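Side-chain contacts in lytic Polysaccharide Monooxygenase (Phytophthora infestans, PDB 6Z5Y), which is the copper-binding monooxygenase domain of a secreted protein that probably cleaves pectin oxidatively, helping the oomycete to infect plants: residues P64-E69 with T159-Y164; D32-D37 with L41-E46; C100-D105 with A128-V133; S58-N63 with A163-I168. All coordinates share one frame; numbering follows the deposited sequence. Where two conformers were deposited one is given.

Contact 1: P64-E69 with T159-Y164; sequences PVFGEE and TVWQAY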
loop_
_atom_site.group_PDB
_atom_site.type_symbol
_atom_site.label_atom_id
_atom_site.label_comp_id
_atom_site.label_asym_id
_atom_site.label_seq_id
_atom_site.Cartn_x
_atom_site.Cartn_y
_atom_site.Cartn_z
ATOM N N PRO A 64 -10.446 10.284 8.309
ATOM C CA PRO A 64 -10.345 9.547 9.580
ATOM C C PRO A 64 -10.793 8.097 9.529
ATOM O O PRO A 64 -10.291 7.344 10.341
ATOM C CB PRO A 64 -11.132 10.359 10.567
ATOM C CG PRO A 64 -12.021 11.190 9.698
ATOM C CD PRO A 64 -11.328 11.453 8.370
ATOM N N VAL A 65 -11.664 7.715 8.613
ATOM C CA VAL A 65 -12.099 6.308 8.631
ATOM C C VAL A 65 -10.969 5.383 8.218
ATOM O O VAL A 65 -11.101 4.177 8.436
ATOM C CB VAL A 65 -13.369 6.003 7.835
ATOM C CG1 VAL A 65 -14.545 6.761 8.381
ATOM C CG2 VAL A 65 -13.171 6.147 6.349
ATOM N N PHE A 66 -9.888 5.908 7.646
ATOM C CA PHE A 66 -8.735 5.065 7.288
ATOM C C PHE A 66 -7.747 4.940 8.435
ATOM O O PHE A 66 -6.774 4.193 8.276
ATOM C CB PHE A 66 -8.100 5.534 5.986
ATOM C CG PHE A 66 -8.952 5.188 4.820
ATOM C CD1 PHE A 66 -8.923 3.891 4.362
ATOM C CD2 PHE A 66 -9.818 6.073 4.225
ATOM C CE1 PHE A 66 -9.675 3.496 3.279
ATOM C CE2 PHE A 66 -10.601 5.680 3.155
ATOM C CZ PHE A 66 -10.523 4.380 2.685
ATOM N N GLY A 67 -7.972 5.589 9.560
ATOM C CA GLY A 67 -7.167 5.345 10.750
ATOM C C GLY A 67 -5.822 6.030 10.706
ATOM O O GLY A 67 -5.518 6.869 9.857
ATOM N N GLU A 68 -4.983 5.642 11.658
ATOM C CA GLU A 68 -3.716 6.307 12.000
ATOM C C GLU A 68 -2.832 6.434 10.749
ATOM O O GLU A 68 -2.582 5.423 10.043
ATOM C CB GLU A 68 -2.972 5.441 13.022
ATOM C CG GLU A 68 -3.280 5.685 14.485
ATOM C CD GLU A 68 -2.206 4.987 15.306
ATOM O OE1 GLU A 68 -1.016 5.363 15.167
ATOM O OE2 GLU A 68 -2.551 4.032 16.022
ATOM N N GLU A 69 -2.221 7.589 10.600
ATOM C CA GLU A 69 -1.134 7.804 9.644
ATOM C C GLU A 69 -0.024 6.773 9.921
ATOM O O GLU A 69 0.284 6.523 11.059
ATOM C CB GLU A 69 -0.614 9.246 9.846
ATOM C CG GLU A 69 0.345 9.678 8.787
ATOM C CD GLU A 69 0.841 11.099 8.850
ATOM O OE1 GLU A 69 0.400 11.848 9.741
ATOM O OE2 GLU A 69 1.727 11.426 8.036
ATOM N N THR A 159 -18.398 -7.730 1.259
ATOM C CA THR A 159 -17.190 -7.018 0.845
ATOM C C THR A 159 -16.753 -6.060 1.951
ATOM O O THR A 159 -17.561 -5.303 2.460
ATOM C CB THR A 159 -17.399 -6.259 -0.466
ATOM O OG1 THR A 159 -17.788 -7.193 -1.480
ATOM C CG2 THR A 159 -16.162 -5.517 -0.924
ATOM N N VAL A 160 -15.463 -6.070 2.218
ATOM C CA VAL A 160 -14.823 -5.049 3.065
ATOM C C VAL A 160 -13.652 -4.449 2.303
ATOM O O VAL A 160 -13.138 -5.018 1.338
ATOM C CB VAL A 160 -14.317 -5.631 4.394
ATOM C CG1 VAL A 160 -15.493 -6.165 5.192
ATOM C CG2 VAL A 160 -13.237 -6.691 4.246
ATOM N N TRP A 161 -13.268 -3.286 2.782
ATOM C CA TRP A 161 -12.012 -2.620 2.426
ATOM C C TRP A 161 -11.065 -2.744 3.619
ATOM O O TRP A 161 -11.434 -2.404 4.748
ATOM C CB TRP A 161 -12.258 -1.145 2.101
ATOM C CG TRP A 161 -12.959 -0.841 0.810
ATOM C CD1 TRP A 161 -13.523 -1.709 -0.068
ATOM C CD2 TRP A 161 -13.152 0.467 0.239
ATOM N NE1 TRP A 161 -14.031 -1.010 -1.140
ATOM C CE2 TRP A 161 -13.765 0.310 -0.998
ATOM C CE3 TRP A 161 -12.766 1.742 0.627
ATOM C CZ2 TRP A 161 -14.061 1.373 -1.833
ATOM C CZ3 TRP A 161 -13.053 2.811 -0.202
ATOM C CH2 TRP A 161 -13.691 2.620 -1.414
ATOM N N GLN A 162 -9.840 -3.200 3.374
ATOM C CA GLN A 162 -8.786 -3.213 4.387
ATOM C C GLN A 162 -7.719 -2.211 3.954
ATOM O O GLN A 162 -7.275 -2.227 2.814
ATOM C CB GLN A 162 -8.167 -4.580 4.528
ATOM C CG GLN A 162 -9.129 -5.616 5.063
ATOM C CD GLN A 162 -8.590 -7.014 4.926
ATOM O OE1 GLN A 162 -7.561 -7.264 4.305
ATOM N NE2 GLN A 162 -9.307 -7.956 5.494
ATOM N N ALA A 163 -7.304 -1.365 4.870
ATOM C CA ALA A 163 -6.285 -0.356 4.597
ATOM C C ALA A 163 -4.976 -0.813 5.185
ATOM O O ALA A 163 -4.885 -0.993 6.401
ATOM C CB ALA A 163 -6.674 0.966 5.200
ATOM N N TYR A 164 -3.950 -0.860 4.329
ATOM C CA TYR A 164 -2.583 -1.142 4.774
ATOM C C TYR A 164 -1.762 0.099 4.441
ATOM O O TYR A 164 -1.803 0.604 3.312
ATOM C CB TYR A 164 -2.015 -2.370 4.064
ATOM C CG TYR A 164 -2.773 -3.635 4.339
ATOM C CD1 TYR A 164 -3.893 -3.941 3.605
ATOM C CD2 TYR A 164 -2.377 -4.512 5.339
ATOM C CE1 TYR A 164 -4.621 -5.086 3.847
ATOM C CE2 TYR A 164 -3.126 -5.653 5.616
ATOM C CZ TYR A 164 -4.239 -5.944 4.848
ATOM O OH TYR A 164 -4.975 -7.075 5.117
#

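Contact 2: D32-D37 with L41-E46; sequences DESKGD and LATFKE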
loop_
_atom_site.group_PDB
_atom_site.type_symbol
_atom_site.label_atom_id
_atom_site.label_comp_id
_atom_site.label_asym_id
_atom_site.label_seq_id
_atom_site.Cartn_x
_atom_site.Cartn_y
_atom_site.Cartn_z
ATOM N N ASP A 32 -21.325 -6.639 -3.326
ATOM C CA ASP A 32 -21.645 -8.012 -2.860
ATOM C C ASP A 32 -22.343 -8.815 -3.947
ATOM O O ASP A 32 -22.325 -10.033 -3.835
ATOM C CB ASP A 32 -22.486 -7.946 -1.606
ATOM C CG ASP A 32 -21.619 -7.489 -0.462
ATOM O OD1 ASP A 32 -20.400 -7.557 -0.602
ATOM O OD2 ASP A 32 -22.166 -7.113 0.544
ATOM N N GLU A 33 -22.878 -8.144 -4.959
ATOM C CA GLU A 33 -23.551 -8.787 -6.127
ATOM C C GLU A 33 -22.533 -9.191 -7.197
ATOM O O GLU A 33 -22.852 -9.907 -8.144
ATOM C CB GLU A 33 -24.572 -7.818 -6.719
ATOM C CG GLU A 33 -25.824 -7.690 -5.861
ATOM C CD GLU A 33 -25.659 -7.003 -4.522
ATOM O OE1 GLU A 33 -25.939 -7.647 -3.469
ATOM O OE2 GLU A 33 -25.242 -5.834 -4.528
ATOM N N SER A 34 -21.336 -8.662 -7.109
ATOM C CA SER A 34 -20.223 -9.039 -8.008
ATOM C C SER A 34 -19.661 -10.388 -7.570
ATOM O O SER A 34 -19.845 -10.795 -6.397
ATOM C CB SER A 34 -19.137 -7.990 -8.047
ATOM O OG SER A 34 -18.364 -8.057 -6.876
ATOM N N LYS A 35 -18.936 -11.042 -8.466
ATOM C CA LYS A 35 -18.282 -12.317 -8.135
ATOM C C LYS A 35 -16.775 -12.248 -8.335
ATOM O O LYS A 35 -16.266 -11.681 -9.300
ATOM C CB LYS A 35 -18.864 -13.423 -9.009
ATOM C CG LYS A 35 -20.254 -13.868 -8.612
ATOM N N GLY A 36 -16.069 -12.856 -7.407
ATOM C CA GLY A 36 -14.624 -13.033 -7.518
ATOM C C GLY A 36 -13.845 -11.757 -7.271
ATOM O O GLY A 36 -14.414 -10.656 -7.128
ATOM N N ASP A 37 -12.547 -11.909 -7.297
ATOM C CA ASP A 37 -11.674 -10.734 -7.221
ATOM C C ASP A 37 -11.894 -9.864 -8.455
ATOM O O ASP A 37 -11.782 -8.655 -8.371
ATOM C CB ASP A 37 -10.219 -11.161 -7.101
ATOM C CG ASP A 37 -9.867 -11.675 -5.714
ATOM O OD1 ASP A 37 -10.645 -11.441 -4.772
ATOM O OD2 ASP A 37 -8.782 -12.243 -5.581
ATOM N N LEU A 41 -12.645 -5.772 -8.365
ATOM C CA LEU A 41 -11.853 -4.764 -9.109
ATOM C C LEU A 41 -12.730 -4.019 -10.116
ATOM O O LEU A 41 -12.519 -2.828 -10.325
ATOM C CB LEU A 41 -10.722 -5.490 -9.812
ATOM C CG LEU A 41 -9.628 -5.969 -8.859
ATOM C CD1 LEU A 41 -8.745 -6.995 -9.520
ATOM C CD2 LEU A 41 -8.782 -4.817 -8.348
ATOM N N ALA A 42 -13.647 -4.733 -10.772
ATOM C CA ALA A 42 -14.510 -4.080 -11.775
ATOM C C ALA A 42 -15.456 -3.086 -11.100
ATOM O O ALA A 42 -15.700 -1.989 -11.649
ATOM C CB ALA A 42 -15.261 -5.144 -12.556
ATOM N N THR A 43 -15.957 -3.431 -9.912
ATOM C CA THR A 43 -16.835 -2.527 -9.138
ATOM C C THR A 43 -16.029 -1.288 -8.730
ATOM O O THR A 43 -16.493 -0.169 -8.903
ATOM C CB THR A 43 -17.432 -3.234 -7.924
ATOM O OG1 THR A 43 -18.181 -4.385 -8.351
ATOM C CG2 THR A 43 -18.314 -2.288 -7.134
ATOM N N PHE A 44 -14.814 -1.492 -8.269
ATOM C CA PHE A 44 -13.944 -0.362 -7.905
ATOM C C PHE A 44 -13.758 0.553 -9.131
ATOM O O PHE A 44 -13.888 1.780 -9.024
ATOM C CB PHE A 44 -12.622 -0.910 -7.364
ATOM C CG PHE A 44 -11.736 0.171 -6.831
ATOM C CD1 PHE A 44 -10.911 0.904 -7.668
ATOM C CD2 PHE A 44 -11.748 0.457 -5.483
ATOM C CE1 PHE A 44 -10.124 1.912 -7.153
ATOM C CE2 PHE A 44 -10.957 1.468 -4.973
ATOM C CZ PHE A 44 -10.167 2.205 -5.813
ATOM N N LYS A 45 -13.429 -0.031 -10.274
ATOM C CA LYS A 45 -13.198 0.751 -11.501
ATOM C C LYS A 45 -14.458 1.534 -11.886
ATOM O O LYS A 45 -14.363 2.692 -12.293
ATOM C CB LYS A 45 -12.736 -0.180 -12.613
ATOM C CG LYS A 45 -12.520 0.558 -13.914
ATOM C CD LYS A 45 -11.844 -0.295 -14.925
ATOM C CE LYS A 45 -11.673 0.450 -16.227
ATOM N NZ LYS A 45 -11.134 -0.429 -17.289
ATOM N N GLU A 46 -15.618 0.891 -11.773
ATOM C CA GLU A 46 -16.911 1.510 -12.137
ATOM C C GLU A 46 -17.206 2.701 -11.237
ATOM O O GLU A 46 -17.686 3.737 -11.728
ATOM C CB GLU A 46 -18.076 0.524 -12.013
ATOM C CG GLU A 46 -19.436 1.153 -12.271
ATOM C CD GLU A 46 -20.612 0.194 -12.157
ATOM O OE1 GLU A 46 -20.410 -1.041 -12.123
ATOM O OE2 GLU A 46 -21.755 0.667 -12.110
#

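Contact 3: C100-D105 with A128-V133; sequences CEIWLD and AVFKPV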
loop_
_atom_site.group_PDB
_atom_site.type_symbol
_atom_site.label_atom_id
_atom_site.label_comp_id
_atom_site.label_asym_id
_atom_site.label_seq_id
_atom_site.Cartn_x
_atom_site.Cartn_y
_atom_site.Cartn_z
ATOM N N CYS A 100 -2.511 -0.572 -5.088
ATOM C CA CYS A 100 -1.457 -0.188 -4.151
ATOM C C CYS A 100 -0.495 0.738 -4.862
ATOM O O CYS A 100 -0.474 0.874 -6.105
ATOM C CB CYS A 100 -0.778 -1.376 -3.487
ATOM S SG CYS A 100 0.551 -2.160 -4.402
ATOM N N GLU A 101 0.313 1.417 -4.051
ATOM C CA GLU A 101 1.243 2.406 -4.572
ATOM C C GLU A 101 2.329 2.676 -3.552
ATOM O O GLU A 101 2.161 2.472 -2.351
ATOM C CB GLU A 101 0.497 3.659 -4.996
ATOM C CG GLU A 101 -0.231 4.317 -3.856
ATOM C CD GLU A 101 -1.322 5.275 -4.299
ATOM O OE1 GLU A 101 -2.222 4.842 -5.058
ATOM O OE2 GLU A 101 -1.334 6.412 -3.828
ATOM N N ILE A 102 3.440 3.167 -4.073
ATOM C CA ILE A 102 4.622 3.565 -3.271
ATOM C C ILE A 102 4.970 4.991 -3.650
ATOM O O ILE A 102 5.088 5.315 -4.860
ATOM C CB ILE A 102 5.805 2.634 -3.515
ATOM C CG1 ILE A 102 5.473 1.197 -3.149
ATOM C CG2 ILE A 102 7.032 3.110 -2.734
ATOM C CD1 ILE A 102 6.502 0.166 -3.562
ATOM N N TRP A 103 5.184 5.811 -2.635
ATOM C CA TRP A 103 5.633 7.202 -2.763
ATOM C C TRP A 103 6.966 7.371 -2.068
ATOM O O TRP A 103 7.220 6.735 -1.039
ATOM C CB TRP A 103 4.617 8.123 -2.098
ATOM C CG TRP A 103 3.267 8.161 -2.729
ATOM C CD1 TRP A 103 2.308 7.190 -2.701
ATOM C CD2 TRP A 103 2.708 9.255 -3.435
ATOM N NE1 TRP A 103 1.187 7.610 -3.360
ATOM C CE2 TRP A 103 1.404 8.880 -3.821
ATOM C CE3 TRP A 103 3.163 10.546 -3.756
ATOM C CZ2 TRP A 103 0.538 9.748 -4.476
ATOM C CZ3 TRP A 103 2.303 11.406 -4.408
ATOM C CH2 TRP A 103 1.017 10.994 -4.771
ATOM N N LEU A 104 7.790 8.250 -2.595
ATOM C CA LEU A 104 9.013 8.728 -1.921
ATOM C C LEU A 104 8.808 10.217 -1.715
ATOM O O LEU A 104 8.741 10.987 -2.705
ATOM C CB LEU A 104 10.264 8.438 -2.761
ATOM C CG LEU A 104 10.480 6.979 -3.095
ATOM C CD1 LEU A 104 11.705 6.815 -3.955
ATOM C CD2 LEU A 104 10.591 6.109 -1.856
ATOM N N ASP A 105 8.569 10.623 -0.488
ATOM C CA ASP A 105 8.007 11.955 -0.210
ATOM C C ASP A 105 6.814 12.155 -1.146
ATOM O O ASP A 105 5.902 11.298 -1.163
ATOM C CB ASP A 105 9.093 13.032 -0.196
ATOM C CG ASP A 105 10.159 12.756 0.863
ATOM O OD1 ASP A 105 9.769 12.290 1.937
ATOM O OD2 ASP A 105 11.337 13.079 0.592
ATOM N N ALA A 128 6.134 -11.246 -2.753
ATOM C CA ALA A 128 5.824 -10.219 -3.752
ATOM C C ALA A 128 6.950 -9.193 -3.818
ATOM O O ALA A 128 7.442 -8.759 -2.795
ATOM C CB ALA A 128 4.507 -9.540 -3.448
ATOM N N VAL A 129 7.292 -8.813 -5.021
ATOM C CA VAL A 129 8.365 -7.843 -5.285
ATOM C C VAL A 129 7.764 -6.739 -6.122
ATOM O O VAL A 129 7.204 -6.975 -7.189
ATOM C CB VAL A 129 9.572 -8.485 -5.977
ATOM C CG1 VAL A 129 10.602 -7.396 -6.259
ATOM C CG2 VAL A 129 10.147 -9.597 -5.163
ATOM N N PHE A 130 7.904 -5.523 -5.616
ATOM C CA PHE A 130 7.442 -4.309 -6.322
ATOM C C PHE A 130 8.588 -3.781 -7.167
ATOM O O PHE A 130 9.683 -3.569 -6.649
ATOM C CB PHE A 130 7.040 -3.246 -5.311
ATOM C CG PHE A 130 5.938 -3.679 -4.373
ATOM C CD1 PHE A 130 4.623 -3.716 -4.758
ATOM C CD2 PHE A 130 6.247 -4.080 -3.080
ATOM C CE1 PHE A 130 3.633 -4.158 -3.883
ATOM C CE2 PHE A 130 5.269 -4.515 -2.202
ATOM C CZ PHE A 130 3.971 -4.561 -2.614
ATOM N N LYS A 131 8.308 -3.540 -8.443
ATOM C CA LYS A 131 9.292 -2.981 -9.362
ATOM C C LYS A 131 8.559 -2.376 -10.541
ATOM O O LYS A 131 7.439 -2.757 -10.865
ATOM C CB LYS A 131 10.102 -4.151 -9.844
ATOM C CG LYS A 131 9.451 -5.016 -10.934
ATOM C CD LYS A 131 8.222 -5.871 -10.584
ATOM C CE LYS A 131 7.895 -6.846 -11.710
ATOM N NZ LYS A 131 6.552 -7.480 -11.585
ATOM N N PRO A 132 9.186 -1.390 -11.194
ATOM C CA PRO A 132 10.439 -0.732 -10.811
ATOM C C PRO A 132 10.215 0.340 -9.747
ATOM O O PRO A 132 9.163 0.976 -9.725
ATOM C CB PRO A 132 10.910 -0.060 -12.110
ATOM C CG PRO A 132 9.563 0.293 -12.806
ATOM C CD PRO A 132 8.634 -0.835 -12.441
ATOM N N VAL A 133 11.200 0.510 -8.878
ATOM C CA VAL A 133 11.191 1.590 -7.866
ATOM C C VAL A 133 12.501 2.355 -8.006
ATOM O O VAL A 133 13.563 1.813 -7.708
ATOM C CB VAL A 133 11.004 1.049 -6.441
ATOM C CG1 VAL A 133 10.972 2.208 -5.429
ATOM C CG2 VAL A 133 9.757 0.168 -6.322
#

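Contact 4: S58-N63 with A163-I168; sequences SLMDGN and AYKNCI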
loop_
_atom_site.group_PDB
_atom_site.type_symbol
_atom_site.label_atom_id
_atom_site.label_comp_id
_atom_site.label_asym_id
_atom_site.label_seq_id
_atom_site.Cartn_x
_atom_site.Cartn_y
_atom_site.Cartn_z
ATOM N N SER A 58 -4.410 9.717 -1.785
ATOM C CA SER A 58 -5.405 10.815 -1.761
ATOM C C SER A 58 -6.674 10.345 -1.046
ATOM O O SER A 58 -7.373 11.132 -0.440
ATOM C CB SER A 58 -5.727 11.290 -3.159
ATOM O OG SER A 58 -4.575 11.885 -3.761
ATOM N N LEU A 59 -7.025 9.082 -1.241
ATOM C CA LEU A 59 -8.207 8.494 -0.586
ATOM C C LEU A 59 -8.018 8.427 0.928
ATOM O O LEU A 59 -8.953 8.718 1.691
ATOM C CB LEU A 59 -8.477 7.109 -1.164
ATOM C CG LEU A 59 -9.610 6.294 -0.544
ATOM C CD1 LEU A 59 -10.941 6.968 -0.801
ATOM C CD2 LEU A 59 -9.566 4.890 -1.110
ATOM N N MET A 60 -6.837 8.012 1.341
ATOM C CA MET A 60 -6.603 7.712 2.773
ATOM C C MET A 60 -6.127 8.934 3.572
ATOM O O MET A 60 -6.560 9.085 4.728
ATOM C CB MET A 60 -5.597 6.574 2.928
ATOM C CG MET A 60 -6.097 5.264 2.366
ATOM S SD MET A 60 -5.056 3.922 2.906
ATOM C CE MET A 60 -5.849 2.546 2.082
ATOM N N ASP A 61 -5.201 9.723 3.043
ATOM C CA ASP A 61 -4.557 10.760 3.852
ATOM C C ASP A 61 -5.608 11.752 4.354
ATOM O O ASP A 61 -6.398 12.294 3.591
ATOM C CB ASP A 61 -3.522 11.514 3.044
ATOM C CG ASP A 61 -2.155 10.878 2.930
ATOM O OD1 ASP A 61 -1.944 9.768 3.486
ATOM O OD2 ASP A 61 -1.277 11.548 2.325
ATOM N N GLY A 62 -5.588 12.009 5.647
ATOM C CA GLY A 62 -6.506 12.972 6.251
ATOM C C GLY A 62 -7.934 12.486 6.374
ATOM O O GLY A 62 -8.807 13.280 6.772
ATOM N N ASN A 63 -8.203 11.252 6.028
ATOM C CA ASN A 63 -9.579 10.733 6.060
ATOM C C ASN A 63 -9.710 9.856 7.274
ATOM O O ASN A 63 -9.102 8.792 7.342
ATOM C CB ASN A 63 -9.858 9.931 4.814
ATOM C CG ASN A 63 -11.243 9.396 4.744
ATOM O OD1 ASN A 63 -11.961 9.383 5.765
ATOM N ND2 ASN A 63 -11.539 8.895 3.554
ATOM N N ALA A 163 -7.304 -1.365 4.870
ATOM C CA ALA A 163 -6.285 -0.356 4.597
ATOM C C ALA A 163 -4.976 -0.813 5.185
ATOM O O ALA A 163 -4.885 -0.993 6.401
ATOM C CB ALA A 163 -6.674 0.966 5.200
ATOM N N TYR A 164 -3.950 -0.860 4.329
ATOM C CA TYR A 164 -2.583 -1.142 4.774
ATOM C C TYR A 164 -1.762 0.099 4.441
ATOM O O TYR A 164 -1.803 0.604 3.312
ATOM C CB TYR A 164 -2.015 -2.370 4.064
ATOM C CG TYR A 164 -2.773 -3.635 4.339
ATOM C CD1 TYR A 164 -3.893 -3.941 3.605
ATOM C CD2 TYR A 164 -2.377 -4.512 5.339
ATOM C CE1 TYR A 164 -4.621 -5.086 3.847
ATOM C CE2 TYR A 164 -3.126 -5.653 5.616
ATOM C CZ TYR A 164 -4.239 -5.944 4.848
ATOM O OH TYR A 164 -4.975 -7.075 5.117
ATOM N N LYS A 165 -0.989 0.557 5.421
ATOM C CA LYS A 165 -0.126 1.710 5.280
ATOM C C LYS A 165 1.191 1.419 5.955
ATOM O O LYS A 165 1.220 0.947 7.090
ATOM C CB LYS A 165 -0.758 2.944 5.923
ATOM C CG LYS A 165 -1.901 3.538 5.138
ATOM C CD LYS A 165 -2.652 4.613 5.878
ATOM C CE LYS A 165 -3.663 4.025 6.831
ATOM N NZ LYS A 165 -4.213 5.063 7.739
ATOM N N ASN A 166 2.274 1.804 5.263
ATOM C CA ASN A 166 3.603 1.813 5.896
ATOM C C ASN A 166 4.250 3.164 5.610
ATOM O O ASN A 166 4.058 3.748 4.534
ATOM C CB ASN A 166 4.523 0.737 5.316
ATOM C CG ASN A 166 4.004 -0.681 5.330
ATOM O OD1 ASN A 166 4.438 -1.463 4.480
ATOM N ND2 ASN A 166 3.176 -1.064 6.289
ATOM N N CYS A 167 5.071 3.601 6.539
ATOM C CA CYS A 167 5.982 4.740 6.386
ATOM C C CYS A 167 7.356 4.188 6.746
ATOM O O CYS A 167 7.498 3.659 7.837
ATOM C CB CYS A 167 5.638 5.893 7.325
ATOM S SG CYS A 167 4.037 6.609 6.929
ATOM N N ILE A 168 8.318 4.356 5.832
ATOM C CA ILE A 168 9.670 3.797 6.019
ATOM C C ILE A 168 10.675 4.874 5.685
ATOM O O ILE A 168 10.833 5.242 4.520
ATOM C CB ILE A 168 9.892 2.554 5.146
ATOM C CG1 ILE A 168 8.805 1.501 5.420
ATOM C CG2 ILE A 168 11.273 2.006 5.422
ATOM C CD1 ILE A 168 8.905 0.250 4.577
HETATM O O HOH W 1 -4.565 7.280 6.230
#

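Contact 1: P64-E69 with T159-Y164
Phe66 turns the rim of its ring to strand 159-164 and touches it at two places. Ala163 CB lies at the ring edge, in the plane of the ring, 3.8 Å from Phe66 CD1. Farther along the same ring, Phe66 CZ stands 4.0 Å from Trp161 CE3, with Trp161 CZ3 almost as near. The rings of Phe66 and Trp161 therefore meet rim to rim, each near the plane of the other at the point of contact, and their faces do not stack. Phe66 CG is anti to the carbonyl carbon (chi1 -73°), which swings the ring toward the strand although its CB does not head there. Ala163 and Trp161, two residues apart, project from one side of the strand, and the ring of Phe66 bridges them. On the strand's other side Tyr164 OH, part of the copper site, is hydrogen-bonded to Gln162 OE1 at 2.7 Å, lying above the amide plane; the N-terminal amine of His1 is a further partner of this hydroxyl. Met60, Leu59 and Ile23 close in on Phe66, while Trp27 and Trp31 meet Trp161 edge-to-face. Lys165 NZ of the same strand binds Phe66 O and Glu68 O. The meeting of Phe66 with Ala163 and Trp161 itself rests on dispersion and exclusion of water, and the polar chemistry of the copper site stays on the strand's reverse side.

Contact 2: D32-D37 with L41-E46
Ser34 OG, gripped by hydrogen bonds to Trp31 O and Arg154 NH2, sits beside Thr43 of the following helix. It stands between the backbone N and the carbonyl carbon (chi1 76°). Ser34 CB lies 3.7 Å from Thr43 OG1, a non-bonded contact. The two hydroxyls stay 4.0 Å apart, from Ser34 OG to Thr43 OG1, and turn to different partners, that of Thr43 being Gly39 O one turn back in its own helix. The one hydrogen bond between 32-37 and 41-46 is the helical i to i+4 link from Leu41 N to Asp37 O, 3.0 Å long and nearly straight at 167°. The side chain of Leu41 folds back over the same carbonyl, bringing Leu41 CG to 3.5 Å from Asp37 O, so that the branch of Leu41 covers that carbonyl. Asp37 OD2 accepts from Gln116 NE2; the Asp37 side chain lies about 7 Å from that of the copper ligand His96. Helix 36-47 thus sits beside the copper region, with Ser34, just before it, laid against Thr43. Asp32 OD1 accepts from Thr159 N and Arg154 also binds Gly36 O, tying this part to strands 158-170 and 143-155, while Gln116 joins Asp37 to helix 115-119.

Contact 3: C100-D105 with A128-V133
With CG1 anti to the carbonyl carbon (chi1 -60°) and an extended second torsion (chi2 171°), Ile102 sends CD1 out from strand 100-104 to the base of the Phe130 side chain, where Ile102 CD1 lies 3.9 Å from Phe130 CB and only slightly farther from CG. Phe130 also holds its CG anti to the carbonyl carbon, which lays the ring alongside the strand with its CE1 at Cys100. There Cys100 SG comes within 3.7 Å of Phe130 CE1. The sulfur is 4.9 Å from the centroid of the Phe130 ring and 65° off its normal, an oblique sulfur-aromatic contact that is neither over a face nor at an edge. At the other end Val133 CG2 comes up to 4.3 Å from Ile102 CD1, so CD1 of Ile102 touches both Phe130 and Val133. On the strand's other side, by contrast, Trp103 NE1 bonds Glu101 OE2 at 2.8 Å. Cys100 is disulfide-bonded to Cys115 of helix 115-119, which fixes the sulfur against the ring. Tyr119, Phe90 and Phe147 also meet the Phe130 ring, and Leu110, Val109 and Leu145 extend the cluster. The contact joins the five-stranded sheet to strand 129-130 of the three-stranded one, the two packing across the core. Without a hydrogen bond between the segments, cohesion there rests on apolar contact, probably helped by the polarisable sulfur and backed by the covalent cross-link.

Contact 4: S58-N63 with A163-I168
Helix 56-60 ends in a type II beta turn from Met60 to Asn63, and the last helical residue, Met60, reaches across to strand 158-170, the strand that carries the copper ligand Tyr164. The Met60 chain is extended beyond CG (chi2 -167°, chi3 -179°), which carries its terminal methyl straight to the strand. There Met60 CE lies 3.6 Å from Ala163 CB. One atom back, Met60 SD rests beside the aliphatic part of Lys165, 3.9 Å from Lys165 CG and equally near CD; the two chains run across one another at a slant. Lys165 bends at chi3 (-82°), and its ammonium group then curls back toward the 66-68 loop, where NZ is hydrogen-bonded to Phe66 O and Glu68 O. A water accepts from Lys165 NZ at 2.7 Å and gives a weak bond to Met60 O, linking the ammonium group to the end of the helix. The turn is closed by the bond from Asn63 N to Met60 O, and Asn63 ND2 reaches back to Leu59 O at 3.2 Å, nearly along the C=O axis. Just past the helix, Asp61 OD2 forms a salt bridge with Arg57 NE and OD1 is hydrogen-bonded to Tyr148 OH; Asp61 OD1 stays 6.7 Å from Lys165 NZ. Farther along the strand Cys167 is disulfide-bonded to Cys70. Lys165 thus serves two chemistries: its methylenes pack on the methionine sulfur, while its buried charge is probably stabilised by backbone carbonyls and one water.

Contacts 1, 3 and 4 are buried, whereas contact 2 is only partly so, and its centre lies about 19 Å from the centre of the chain. Contacts 1 and 4 pack on each other along strand 158-170, their centres about 8 Å apart; one hydrogen bond ties contact 2 to the start of that strand. Contact 3 reaches the same five-stranded sheet through strand 100-104, on the other side of the chain's centre from contact 1. Chemistry follows place: aromatic and aliphatic packing in contacts 1 and 3, packing with a water bridge in contact 4, and backbone and hydroxyl hydrogen bonding in contact 2.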